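Local coordinates for Lin2960 protein (Listeria innocua, PDB 3OOP) that is of unknown function but, as a MarR-family winged-helix protein, probably binds DNA and regulates transcription, at residues 20-25 with 117-122; 38-43 with 106-111; 48-53 with 100-105. All blocks are in the same frame, centred on the assembly; numbering follows the deposited sequence.

Interaction 1 of 3, residues 20-25 with 117-122; sequences KKMHLF and EKMFAG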
loop_
_atom_site.group_PDB
_atom_site.type_symbol
_atom_site.label_atom_id
_atom_site.label_comp_id
_atom_site.label_asym_id
_atom_site.label_seq_id
_atom_site.Cartn_x
_atom_site.Cartn_y
_atom_site.Cartn_z
ATOM N N LYS A 20 5.998 5.819 -3.930
ATOM C CA LYS A 20 7.179 5.308 -4.610
ATOM C C LYS A 20 7.851 6.389 -5.443
ATOM O O LYS A 20 9.074 6.531 -5.417
ATOM C CB LYS A 20 6.812 4.097 -5.475
ATOM C CG LYS A 20 6.528 2.854 -4.655
ATOM C CD LYS A 20 6.426 1.613 -5.520
ATOM C CE LYS A 20 5.149 1.588 -6.342
ATOM N NZ LYS A 20 4.992 0.271 -7.051
ATOM N N LYS A 21 7.042 7.158 -6.167
ATOM C CA LYS A 21 7.564 8.230 -7.014
ATOM C C LYS A 21 8.177 9.363 -6.183
ATOM O O LYS A 21 9.161 9.985 -6.595
ATOM C CB LYS A 21 6.465 8.766 -7.936
ATOM C CG LYS A 21 6.231 7.924 -9.196
ATOM C CD LYS A 21 7.078 8.396 -10.364
ATOM C CE LYS A 21 6.549 7.847 -11.691
ATOM N NZ LYS A 21 7.464 8.130 -12.835
HETATM N N MSE A 22 7.605 9.621 -5.014
HETATM C CA MSE A 22 8.137 10.654 -4.116
HETATM C C MSE A 22 9.526 10.257 -3.628
HETATM O O MSE A 22 10.459 11.067 -3.617
HETATM C CB MSE A 22 7.191 10.856 -2.936
HETATM C CG MSE A 22 5.880 11.540 -3.304
HETATM SE SE MSE A 22 4.497 11.207 -1.948
HETATM C CE MSE A 22 5.208 12.346 -0.572
ATOM N N HIS A 23 9.680 8.991 -3.257
ATOM C CA HIS A 23 10.993 8.508 -2.855
ATOM C C HIS A 23 12.039 8.616 -3.980
ATOM O O HIS A 23 13.163 9.061 -3.750
ATOM C CB HIS A 23 10.919 7.081 -2.343
ATOM C CG HIS A 23 12.236 6.565 -1.863
ATOM N ND1 HIS A 23 12.882 7.087 -0.763
ATOM C CD2 HIS A 23 13.034 5.583 -2.342
ATOM C CE1 HIS A 23 14.019 6.440 -0.577
ATOM N NE2 HIS A 23 14.135 5.523 -1.523
ATOM N N LEU A 24 11.669 8.213 -5.191
ATOM C CA LEU A 24 12.557 8.358 -6.342
ATOM C C LEU A 24 12.949 9.814 -6.590
ATOM O O LEU A 24 14.114 10.099 -6.895
ATOM C CB LEU A 24 11.933 7.735 -7.603
ATOM C CG LEU A 24 11.748 6.209 -7.598
ATOM C CD1 LEU A 24 10.915 5.768 -8.800
ATOM C CD2 LEU A 24 13.095 5.484 -7.575
ATOM N N PHE A 25 11.988 10.729 -6.444
ATOM C CA PHE A 25 12.219 12.161 -6.649
ATOM C C PHE A 25 13.251 12.718 -5.674
ATOM O O PHE A 25 14.190 13.423 -6.069
ATOM C CB PHE A 25 10.900 12.925 -6.495
ATOM C CG PHE A 25 11.016 14.399 -6.744
ATOM C CD1 PHE A 25 11.169 14.885 -8.033
ATOM C CD2 PHE A 25 10.955 15.307 -5.686
ATOM C CE1 PHE A 25 11.252 16.259 -8.275
ATOM C CE2 PHE A 25 11.035 16.676 -5.913
ATOM C CZ PHE A 25 11.188 17.156 -7.216
ATOM N N GLU A 117 9.993 20.273 -0.134
ATOM C CA GLU A 117 9.118 21.454 -0.218
ATOM C C GLU A 117 8.458 21.552 -1.595
ATOM O O GLU A 117 7.269 21.877 -1.694
ATOM C CB GLU A 117 9.886 22.742 0.101
ATOM C CG GLU A 117 10.287 22.868 1.569
ATOM C CD GLU A 117 11.252 24.022 1.840
ATOM O OE1 GLU A 117 11.575 24.803 0.909
ATOM O OE2 GLU A 117 11.688 24.149 3.004
ATOM N N LYS A 118 9.226 21.268 -2.650
ATOM C CA LYS A 118 8.707 21.301 -4.022
ATOM C C LYS A 118 7.630 20.245 -4.235
ATOM O O LYS A 118 6.606 20.508 -4.851
ATOM C CB LYS A 118 9.827 21.113 -5.045
ATOM C CG LYS A 118 10.819 22.260 -5.127
ATOM C CD LYS A 118 11.817 22.074 -6.284
ATOM C CE LYS A 118 11.221 22.493 -7.632
ATOM N NZ LYS A 118 12.222 22.413 -8.754
HETATM N N MSE A 119 7.876 19.058 -3.697
HETATM C CA MSE A 119 6.967 17.928 -3.776
HETATM C C MSE A 119 5.590 18.263 -3.195
HETATM O O MSE A 119 4.555 17.856 -3.743
HETATM C CB MSE A 119 7.584 16.802 -2.962
HETATM C CG MSE A 119 7.004 15.461 -3.115
HETATM SE SE MSE A 119 8.500 14.292 -2.615
HETATM C CE MSE A 119 8.350 14.392 -0.680
ATOM N N PHE A 120 5.596 18.988 -2.076
ATOM C CA PHE A 120 4.368 19.329 -1.363
ATOM C C PHE A 120 3.815 20.721 -1.666
ATOM O O PHE A 120 2.883 21.170 -1.000
ATOM C CB PHE A 120 4.553 19.143 0.141
ATOM C CG PHE A 120 4.575 17.707 0.569
ATOM C CD1 PHE A 120 3.393 16.968 0.639
ATOM C CD2 PHE A 120 5.778 17.086 0.908
ATOM C CE1 PHE A 120 3.412 15.622 1.030
ATOM C CE2 PHE A 120 5.800 15.740 1.311
ATOM C CZ PHE A 120 4.622 15.012 1.375
ATOM N N ALA A 121 4.362 21.383 -2.679
ATOM C CA ALA A 121 3.860 22.691 -3.099
ATOM C C ALA A 121 2.340 22.684 -3.311
ATOM O O ALA A 121 1.817 21.854 -4.051
ATOM C CB ALA A 121 4.597 23.177 -4.366
ATOM N N GLY A 122 1.639 23.596 -2.638
ATOM C CA GLY A 122 0.182 23.693 -2.761
ATOM C C GLY A 122 -0.612 22.691 -1.938
ATOM O O GLY A 122 -1.844 22.714 -1.951
#

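Interaction 2 of 3, residues 38-43 with 106-111; sequences EQWSVL and TELRDI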
loop_
_atom_site.group_PDB
_atom_site.type_symbol
_atom_site.label_atom_id
_atom_site.label_comp_id
_atom_site.label_asym_id
_atom_site.label_seq_id
_atom_site.Cartn_x
_atom_site.Cartn_y
_atom_site.Cartn_z
ATOM N N GLU A 38 21.951 4.392 -0.631
ATOM C CA GLU A 38 22.065 3.468 0.502
ATOM C C GLU A 38 23.036 3.994 1.570
ATOM O O GLU A 38 22.832 3.788 2.768
ATOM C CB GLU A 38 22.439 2.045 0.040
ATOM C CG GLU A 38 23.868 1.889 -0.481
ATOM C CD GLU A 38 24.268 0.441 -0.763
ATOM O OE1 GLU A 38 25.372 0.247 -1.314
ATOM O OE2 GLU A 38 23.495 -0.492 -0.448
ATOM N N GLN A 39 24.086 4.685 1.121
ATOM C CA GLN A 39 25.030 5.328 2.030
ATOM C C GLN A 39 24.331 6.466 2.757
ATOM O O GLN A 39 24.586 6.705 3.935
ATOM C CB GLN A 39 26.254 5.837 1.264
ATOM C CG GLN A 39 27.189 4.727 0.807
ATOM C CD GLN A 39 28.143 5.176 -0.285
ATOM O OE1 GLN A 39 28.271 6.371 -0.569
ATOM N NE2 GLN A 39 28.815 4.218 -0.907
ATOM N N TRP A 40 23.453 7.165 2.049
ATOM C CA TRP A 40 22.697 8.260 2.644
ATOM C C TRP A 40 21.760 7.749 3.727
ATOM O O TRP A 40 21.678 8.343 4.798
ATOM C CB TRP A 40 21.932 9.026 1.574
ATOM C CG TRP A 40 20.922 10.012 2.095
ATOM C CD1 TRP A 40 19.587 10.012 1.837
ATOM C CD2 TRP A 40 21.166 11.142 2.945
ATOM N NE1 TRP A 40 18.978 11.074 2.458
ATOM C CE2 TRP A 40 19.920 11.779 3.158
ATOM C CE3 TRP A 40 22.309 11.670 3.558
ATOM C CZ2 TRP A 40 19.784 12.929 3.949
ATOM C CZ3 TRP A 40 22.171 12.817 4.353
ATOM C CH2 TRP A 40 20.914 13.429 4.538
ATOM N N SER A 41 21.080 6.638 3.464
ATOM C CA SER A 41 20.183 6.051 4.465
ATOM C C SER A 41 20.912 5.830 5.780
ATOM O O SER A 41 20.402 6.184 6.852
ATOM C CB SER A 41 19.598 4.725 3.978
ATOM O OG SER A 41 18.792 4.948 2.836
ATOM N N VAL A 42 22.103 5.251 5.694
ATOM C CA VAL A 42 22.887 4.954 6.885
ATOM C C VAL A 42 23.410 6.243 7.532
ATOM O O VAL A 42 23.275 6.423 8.740
ATOM C CB VAL A 42 24.006 3.925 6.603
ATOM C CG1 VAL A 42 24.905 3.774 7.810
ATOM C CG2 VAL A 42 23.388 2.569 6.251
ATOM N N LEU A 43 23.979 7.139 6.726
ATOM C CA LEU A 43 24.475 8.433 7.221
ATOM C C LEU A 43 23.411 9.239 7.953
ATOM O O LEU A 43 23.665 9.745 9.053
ATOM C CB LEU A 43 25.008 9.286 6.069
ATOM C CG LEU A 43 26.484 9.390 5.751
ATOM C CD1 LEU A 43 26.654 10.427 4.639
ATOM C CD2 LEU A 43 27.335 9.770 6.978
ATOM N N THR A 106 24.730 17.744 6.332
ATOM C CA THR A 106 24.013 19.028 6.342
ATOM C C THR A 106 23.685 19.464 4.906
ATOM O O THR A 106 22.550 19.835 4.601
ATOM C CB THR A 106 24.799 20.114 7.110
ATOM O OG1 THR A 106 24.818 19.764 8.496
ATOM C CG2 THR A 106 24.161 21.499 6.955
ATOM N N GLU A 107 24.676 19.376 4.025
ATOM C CA GLU A 107 24.513 19.738 2.622
ATOM C C GLU A 107 23.424 18.879 1.960
ATOM O O GLU A 107 22.521 19.416 1.308
ATOM C CB GLU A 107 25.863 19.603 1.899
ATOM C CG GLU A 107 25.920 20.160 0.470
ATOM C CD GLU A 107 27.301 20.034 -0.171
ATOM O OE1 GLU A 107 27.426 20.363 -1.373
ATOM O OE2 GLU A 107 28.263 19.607 0.516
ATOM N N LEU A 108 23.495 17.560 2.158
ATOM C CA LEU A 108 22.508 16.633 1.592
ATOM C C LEU A 108 21.117 16.854 2.172
ATOM O O LEU A 108 20.132 16.888 1.417
ATOM C CB LEU A 108 22.949 15.177 1.790
ATOM C CG LEU A 108 24.255 14.765 1.114
ATOM C CD1 LEU A 108 24.747 13.411 1.644
ATOM C CD2 LEU A 108 24.090 14.724 -0.402
ATOM N N ARG A 109 21.028 17.006 3.496
ATOM C CA ARG A 109 19.741 17.234 4.149
ATOM C C ARG A 109 19.055 18.472 3.578
ATOM O O ARG A 109 17.852 18.461 3.348
ATOM C CB ARG A 109 19.892 17.375 5.664
ATOM C CG ARG A 109 20.004 16.058 6.414
ATOM C CD ARG A 109 19.317 16.141 7.766
ATOM N NE ARG A 109 19.695 15.052 8.666
ATOM C CZ ARG A 109 19.095 13.867 8.718
ATOM N NH1 ARG A 109 18.083 13.590 7.901
ATOM N NH2 ARG A 109 19.510 12.952 9.590
ATOM N N ASP A 110 19.831 19.524 3.343
ATOM C CA ASP A 110 19.287 20.788 2.809
ATOM C C ASP A 110 18.713 20.609 1.400
ATOM O O ASP A 110 17.645 21.148 1.074
ATOM C CB ASP A 110 20.348 21.900 2.835
ATOM C CG ASP A 110 20.614 22.439 4.245
ATOM O OD1 ASP A 110 19.789 22.221 5.163
ATOM O OD2 ASP A 110 21.661 23.097 4.438
ATOM N N ILE A 111 19.422 19.838 0.575
ATOM C CA ILE A 111 18.977 19.551 -0.788
ATOM C C ILE A 111 17.690 18.740 -0.762
ATOM O O ILE A 111 16.726 19.072 -1.467
ATOM C CB ILE A 111 20.048 18.808 -1.598
ATOM C CG1 ILE A 111 21.241 19.732 -1.845
ATOM C CG2 ILE A 111 19.471 18.347 -2.948
ATOM C CD1 ILE A 111 22.539 18.997 -1.849
#

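Interaction 3 of 3, residues 48-53 with 100-105; sequences ANEPIS and KGRKET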
loop_
_atom_site.group_PDB
_atom_site.type_symbol
_atom_site.label_atom_id
_atom_site.label_comp_id
_atom_site.label_asym_id
_atom_site.label_seq_id
_atom_site.Cartn_x
_atom_site.Cartn_y
_atom_site.Cartn_z
ATOM N N ALA A 48 20.927 11.243 12.895
ATOM C CA ALA A 48 19.716 11.395 13.710
ATOM C C ALA A 48 19.839 10.777 15.106
ATOM O O ALA A 48 19.070 11.129 16.014
ATOM C CB ALA A 48 18.505 10.820 12.971
ATOM N N ASN A 49 20.810 9.877 15.276
ATOM C CA ASN A 49 20.935 9.061 16.489
ATOM C C ASN A 49 22.298 9.018 17.188
ATOM O O ASN A 49 22.431 8.352 18.218
ATOM C CB ASN A 49 20.557 7.618 16.164
ATOM C CG ASN A 49 19.107 7.457 15.814
ATOM O OD1 ASN A 49 18.256 7.327 16.696
ATOM N ND2 ASN A 49 18.813 7.441 14.519
ATOM N N GLU A 50 23.304 9.701 16.641
ATOM C CA GLU A 50 24.691 9.538 17.113
ATOM C C GLU A 50 24.910 9.906 18.593
ATOM O O GLU A 50 24.287 10.851 19.093
ATOM C CB GLU A 50 25.671 10.336 16.236
ATOM C CG GLU A 50 25.305 11.821 16.103
ATOM C CD GLU A 50 26.441 12.684 15.550
ATOM O OE1 GLU A 50 26.210 13.893 15.326
ATOM O OE2 GLU A 50 27.563 12.175 15.348
ATOM N N PRO A 51 25.779 9.153 19.301
ATOM C CA PRO A 51 26.415 7.904 18.851
ATOM C C PRO A 51 25.416 6.761 18.862
ATOM O O PRO A 51 24.585 6.677 19.772
ATOM C CB PRO A 51 27.509 7.654 19.907
ATOM C CG PRO A 51 27.677 8.950 20.626
ATOM C CD PRO A 51 26.326 9.598 20.597
ATOM N N ILE A 52 25.486 5.891 17.854
ATOM C CA ILE A 52 24.508 4.817 17.705
ATOM C C ILE A 52 25.198 3.502 17.353
ATOM O O ILE A 52 26.181 3.491 16.614
ATOM C CB ILE A 52 23.416 5.163 16.647
ATOM C CG1 ILE A 52 22.395 4.025 16.554
ATOM C CG2 ILE A 52 24.056 5.504 15.276
ATOM C CD1 ILE A 52 21.188 4.301 15.684
ATOM N N SER A 53 24.680 2.396 17.875
ATOM C CA SER A 53 25.289 1.096 17.591
ATOM C C SER A 53 24.956 0.608 16.174
ATOM O O SER A 53 23.924 0.970 15.599
ATOM C CB SER A 53 24.868 0.051 18.639
ATOM O OG SER A 53 23.514 -0.316 18.475
ATOM N N LYS A 100 33.669 16.155 8.629
ATOM C CA LYS A 100 33.357 16.009 7.208
ATOM C C LYS A 100 31.982 15.372 7.015
ATOM O O LYS A 100 31.201 15.822 6.175
ATOM C CB LYS A 100 34.425 15.195 6.481
ATOM C CG LYS A 100 34.254 15.214 4.972
ATOM C CD LYS A 100 35.254 14.296 4.278
ATOM C CE LYS A 100 35.171 14.451 2.756
ATOM N NZ LYS A 100 36.166 13.573 2.062
ATOM N N GLY A 101 31.678 14.348 7.805
ATOM C CA GLY A 101 30.354 13.734 7.783
ATOM C C GLY A 101 29.249 14.722 8.133
ATOM O O GLY A 101 28.208 14.735 7.487
ATOM N N ARG A 102 29.477 15.550 9.145
ATOM C CA ARG A 102 28.490 16.549 9.546
ATOM C C ARG A 102 28.272 17.561 8.416
ATOM O O ARG A 102 27.133 17.912 8.110
ATOM C CB ARG A 102 28.924 17.239 10.846
ATOM C CG ARG A 102 27.809 17.960 11.577
ATOM C CD ARG A 102 28.249 18.416 12.973
ATOM N NE ARG A 102 28.931 17.360 13.722
ATOM C CZ ARG A 102 28.323 16.324 14.304
ATOM N NH1 ARG A 102 27.004 16.187 14.237
ATOM N NH2 ARG A 102 29.040 15.416 14.957
ATOM N N LYS A 103 29.365 18.001 7.791
ATOM C CA LYS A 103 29.307 18.937 6.664
ATOM C C LYS A 103 28.492 18.342 5.506
ATOM O O LYS A 103 27.567 18.972 4.990
ATOM C CB LYS A 103 30.727 19.298 6.201
ATOM C CG LYS A 103 30.795 20.202 4.964
ATOM C CD LYS A 103 32.233 20.485 4.509
ATOM C CE LYS A 103 32.791 19.335 3.686
ATOM N NZ LYS A 103 33.859 19.788 2.749
ATOM N N GLU A 104 28.842 17.127 5.102
ATOM C CA GLU A 104 28.177 16.503 3.964
ATOM C C GLU A 104 26.713 16.169 4.246
ATOM O O GLU A 104 25.856 16.380 3.381
ATOM C CB GLU A 104 28.979 15.288 3.456
ATOM C CG GLU A 104 30.311 15.731 2.826
ATOM C CD GLU A 104 30.869 14.778 1.764
ATOM O OE1 GLU A 104 30.214 13.767 1.424
ATOM O OE2 GLU A 104 31.980 15.063 1.252
ATOM N N THR A 105 26.410 15.699 5.454
ATOM C CA THR A 105 25.028 15.375 5.813
ATOM C C THR A 105 24.167 16.642 5.828
ATOM O O THR A 105 23.025 16.624 5.383
ATOM C CB THR A 105 24.958 14.608 7.149
ATOM O OG1 THR A 105 25.798 13.447 7.067
ATOM C CG2 THR A 105 23.531 14.170 7.470
#

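Interaction 1 of 3, residues 20-25 with 117-122
Met22 and Met119, both deposited as selenomethionine, bring together helix 2-29 and the last turn of helix 99-119, and the contact between them is wholly apolar. Their CA atoms lie 7.4 Å apart. The two side chains cross at about a right angle, and the selenium of Met119 rests against the root of the other chain: Met119 SE is 3.7 Å from Met22 CB. Both chains bend at chi3 so that the methyls lie side by side, Met22 CE 3.8 Å from Met119 CE.

Two aromatic rings flank this pair. The methyl of Met22 presses on the far end of the Phe120 ring, Met22 CE lying 3.4 Å from Phe120 CZ, a tight fit at an oblique approach. The CB of Phe120 does not point at helix 2-29, but chi1 of -74° brings the end of the ring nearer. Met119 also makes a Met-aromatic contact, its SE 5.3 Å from the centroid of the Phe25 ring. The approach is oblique, 67° off the ring normal, and Phe25 CD2 is the closest carbon at 4.1 Å from Met119 SE.

Ile142 of the second subunit packs on Met22, Phe25 and Met119. The contact joins the N-terminal helix to the end of helix 99-119, just before the turn into helix 125-141, within the helical dimerization region expected of a MarR protein.

Interaction 2 of 3, residues 38-43 with 106-111
The indole of Trp40 is swung across to helix 99-119 by a first torsion of 169°, which sets CG opposite the backbone N. Leu108 takes the other common choice, with CG beside its own backbone N, and this carries its branch to the CE3 rim of the indole, while CB alone lies over the ring. The two side chains run antiparallel alongside one another. Leu108 CB sits 4.0 Å from the centroid of the six-membered ring of Trp40, 27° off the ring normal, a CH-pi contact over the face. Leu108 CD1 lies lateral to that face, at the CE3 corner, 3.6 Å from Trp40 CE3.

Arg109 meets the indole differently, through its aliphatic chain: Arg109 CG lies near the ring plane at the edge, 3.4 Å from Trp40 CH2. Face and edge of one ring are thus engaged by consecutive residues of the same helix. The guanidinium plane is turned 64° from the indole, and Trp40 CH2 lies over one of its faces without any parallel stack. A salt bridge from Arg109 NH2 to Glu47 of helix 37-49 holds the polar end of the arginine, so that its carbon chain borders the buried tryptophan while its charge is paired.

Thr105 also packs on Trp40, and Tyr33 touches Leu108. Trp40, engaged by Leu108 and Arg109, joins helix 37-49 of the winged helix-turn-helix fold to the long helix 99-119 that, as in MarR relatives, leads from the DNA-binding lobe toward the dimer interface.

Interaction 3 of 3, residues 48-53 with 100-105
Glu50 and Arg102 meet through a salt bridge between the loop after helix 37-49 and the first turns of helix 99-119. The tight part is small: both bonds converge on one carboxylate oxygen, OE1. Arg102 NH1 donates to Glu50 OE1 at 2.7 Å with an N-H...O angle of 164°. Glu50 OE1 accepts this bond through its syn lone pair and lies in the guanidinium plane, only 5° out of it, at the edge of the group. A second, weak bond reaches the same Glu50 OE1 from Arg102 NH2 at 3.2 Å. The carboxylate and guanidinium planes are 28° apart, nearly coplanar. Glu50 OE2 has a different partner, the backbone N of Leu97, and this bond to the strand restrains the carboxylate's rotation.

Beyond the charged groups the contact is loose. The nearest CA atoms, those of Glu50 and Arg102, are 11.0 Å apart, and only 76 Å² is buried in all. Arg102 reaches Glu50 through a chain bent at chi3, and it is itself exposed, leaving the bridge on the surface.

Pro51, after a cis peptide bond, turns the chain from Glu50 toward Ile52, whose backbone pairs with Leu95. This salt bridge links the entry into the short first strand, and through Leu97 the end of strand 94-97, to helix 99-119 in the winged helix-turn-helix fold of the MarR family.

How the interactions relate
All three contacts use helix 99-119, at successive places along its length. Interactions 1 and 2 are buried and apolar at heart, one built from selenomethionine and phenylalanine, the other from a tryptophan and aliphatic carbons; interaction 3 lies at the surface and is ionic. Interactions 2 and 3 share both helix 37-49 and helix 99-119, their centres about 9 Å apart, and meet directly, for instance where Thr105 packs on Leu43. Interaction 1 employs helix 2-29 instead, and its centre is about 25 Å from that of interaction 3, on the opposite side of the chain's centre. It alone of the three is touched by the second subunit.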